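Local coordinates for protein probable uracil-DNA glycosylase (Acanthamoeba polyphaga mimivirus, PDB 5X55) that is a probable uracil-DNA glycosylase of a giant virus, a member of the UDG superfamily with a parallel beta sheet and helices around it, at residues T315-P319 with Y342-N346. Residues are numbered along the deposited sequence; the frame is centred on the assembly and turned at random.
Sequences TSSHP and YPSFN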
loop_
_atom_site.group_PDB
_atom_site.type_symbol
_atom_site.label_atom_id
_atom_site.label_comp_id
_atom_site.label_asym_id
_atom_site.label_seq_id
_atom_site.Cartn_x
_atom_site.Cartn_y
_atom_site.Cartn_z
ATOM N N THR A 315 10.337 -10.910 -5.905
ATOM C CA THR A 315 9.052 -11.508 -6.240
ATOM C C THR A 315 8.866 -12.850 -5.546
ATOM O O THR A 315 9.769 -13.688 -5.542
ATOM C CB THR A 315 8.911 -11.700 -7.761
ATOM O OG1 THR A 315 9.185 -10.464 -8.426
ATOM C CG2 THR A 315 7.513 -12.104 -8.094
ATOM N N SER A 316 7.675 -13.065 -5.007
ATOM C CA SER A 316 7.298 -14.358 -4.454
ATOM C C SER A 316 5.780 -14.460 -4.489
ATOM O O SER A 316 5.093 -13.564 -4.986
ATOM C CB SER A 316 7.811 -14.508 -3.027
ATOM O OG SER A 316 7.004 -13.714 -2.169
ATOM N N SER A 317 5.251 -15.546 -3.929
ATOM C CA SER A 317 3.809 -15.629 -3.765
ATOM C C SER A 317 3.349 -14.722 -2.620
ATOM O O SER A 317 4.140 -14.214 -1.815
ATOM C CB SER A 317 3.365 -17.070 -3.498
ATOM O OG SER A 317 3.518 -17.408 -2.121
ATOM N N HIS A 318 2.032 -14.561 -2.546
ATOM C CA HIS A 318 1.407 -13.687 -1.570
ATOM C C HIS A 318 1.399 -14.335 -0.183
ATOM O O HIS A 318 1.269 -15.559 -0.060
ATOM C CB HIS A 318 -0.023 -13.383 -2.013
ATOM C CG HIS A 318 -0.682 -12.258 -1.271
ATOM N ND1 HIS A 318 -1.316 -12.436 -0.060
ATOM C CD2 HIS A 318 -0.847 -10.952 -1.591
ATOM C CE1 HIS A 318 -1.836 -11.288 0.339
ATOM N NE2 HIS A 318 -1.557 -10.369 -0.566
ATOM N N PRO A 319 1.511 -13.531 0.878
ATOM C CA PRO A 319 1.545 -14.088 2.238
ATOM C C PRO A 319 0.207 -14.550 2.767
ATOM O O PRO A 319 0.165 -15.067 3.890
ATOM C CB PRO A 319 2.058 -12.912 3.086
ATOM C CG PRO A 319 1.615 -11.715 2.351
ATOM C CD PRO A 319 1.805 -12.086 0.888
ATOM N N TYR A 342 7.669 -18.526 -9.342
ATOM C CA TYR A 342 8.344 -17.775 -8.295
ATOM C C TYR A 342 8.121 -18.473 -6.966
ATOM O O TYR A 342 7.086 -19.120 -6.774
ATOM C CB TYR A 342 7.829 -16.331 -8.227
ATOM C CG TYR A 342 8.031 -15.628 -9.541
ATOM C CD1 TYR A 342 9.205 -14.949 -9.811
ATOM C CD2 TYR A 342 7.064 -15.692 -10.540
ATOM C CE1 TYR A 342 9.401 -14.323 -11.032
ATOM C CE2 TYR A 342 7.256 -15.077 -11.766
ATOM C CZ TYR A 342 8.428 -14.396 -12.008
ATOM O OH TYR A 342 8.630 -13.785 -13.227
ATOM N N PRO A 343 9.079 -18.374 -6.043
ATOM C CA PRO A 343 9.008 -19.165 -4.807
ATOM C C PRO A 343 7.870 -18.734 -3.896
ATOM O O PRO A 343 7.285 -17.658 -4.039
ATOM C CB PRO A 343 10.367 -18.904 -4.141
ATOM C CG PRO A 343 10.856 -17.619 -4.748
ATOM C CD PRO A 343 10.356 -17.643 -6.166
ATOM N N SER A 344 7.564 -19.613 -2.941
ATOM C CA SER A 344 6.558 -19.321 -1.933
ATOM C C SER A 344 7.027 -18.212 -0.990
ATOM O O SER A 344 8.218 -18.056 -0.707
ATOM C CB SER A 344 6.227 -20.571 -1.114
ATOM O OG SER A 344 7.318 -20.946 -0.306
ATOM N N PHE A 345 6.052 -17.462 -0.477
ATOM C CA PHE A 345 6.350 -16.352 0.414
ATOM C C PHE A 345 7.207 -16.792 1.592
ATOM O O PHE A 345 8.193 -16.128 1.932
ATOM C CB PHE A 345 5.051 -15.716 0.917
ATOM C CG PHE A 345 5.283 -14.580 1.879
ATOM C CD1 PHE A 345 5.422 -14.821 3.252
ATOM C CD2 PHE A 345 5.426 -13.277 1.401
ATOM C CE1 PHE A 345 5.666 -13.767 4.126
ATOM C CE2 PHE A 345 5.674 -12.223 2.263
ATOM C CZ PHE A 345 5.784 -12.463 3.631
ATOM N N ASN A 346 6.840 -17.895 2.240
ATOM C CA ASN A 346 7.514 -18.238 3.488
ATOM C C ASN A 346 8.905 -18.831 3.285
ATOM O O ASN A 346 9.585 -19.099 4.275
ATOM C CB ASN A 346 6.651 -19.184 4.353
ATOM C CG ASN A 346 6.374 -20.547 3.704
ATOM O OD1 ASN A 346 6.845 -20.863 2.607
ATOM N ND2 ASN A 346 5.601 -21.371 4.411
#
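Phe-345 lies with one ring face against Pro-319. CB of Pro-319 sits over the middle of that ring, 3.5 Å from its centroid and 2° off the normal, a CH-pi contact. CG of Phe-345 is anti to the backbone N (chi1 178°), which carries the ring past the backbone of Ser-317 to the proline. The carbonyl O of Ser-317 lies at the ring edge, near its plane, and OG of Ser-316 donates a hydrogen bond of 2.9 Å to this O. His-350 stacks on Phe-345, and Trp-295 meets it edge-to-face.

Two hydrogen bonds cross between the segments beside this ring, one backbone to backbone and one from a backbone N-H to a serine hydroxyl. N of Ser-317 donates to O of Pro-343 at 2.9 Å. N of Phe-345 donates to OG of Ser-317 at 3.0 Å, with an N-H...O angle of 146°. OG of Ser-317 also lies within hydrogen-bonding distance of the backbone O atoms of Ser-323 and Asn-326, which must share its one proton. The buried hydroxyl thus ties the loop that follows it to the start of the 3-10 turn at Phe-345.

Strand 312-316 is an outer strand of the four-stranded parallel sheet in this UDG-superfamily fold. The contact lies where the chain leaves that strand. Its partner is the link between the hairpin strand 338-342 and helix 350-360.

Thr-315 and Tyr-342 meet at the strand ends. CG2 of Thr-315 is anti to the backbone N, and this methyl lies over one face of the tyrosine ring. It is 4.0 Å from the centroid and displaced toward the rim, closest to CD1 of Tyr-342 at 3.7 Å. His-300 packs edge-to-face with Tyr-342, and Met-328 of the hairpin touches both Thr-315 and Tyr-342.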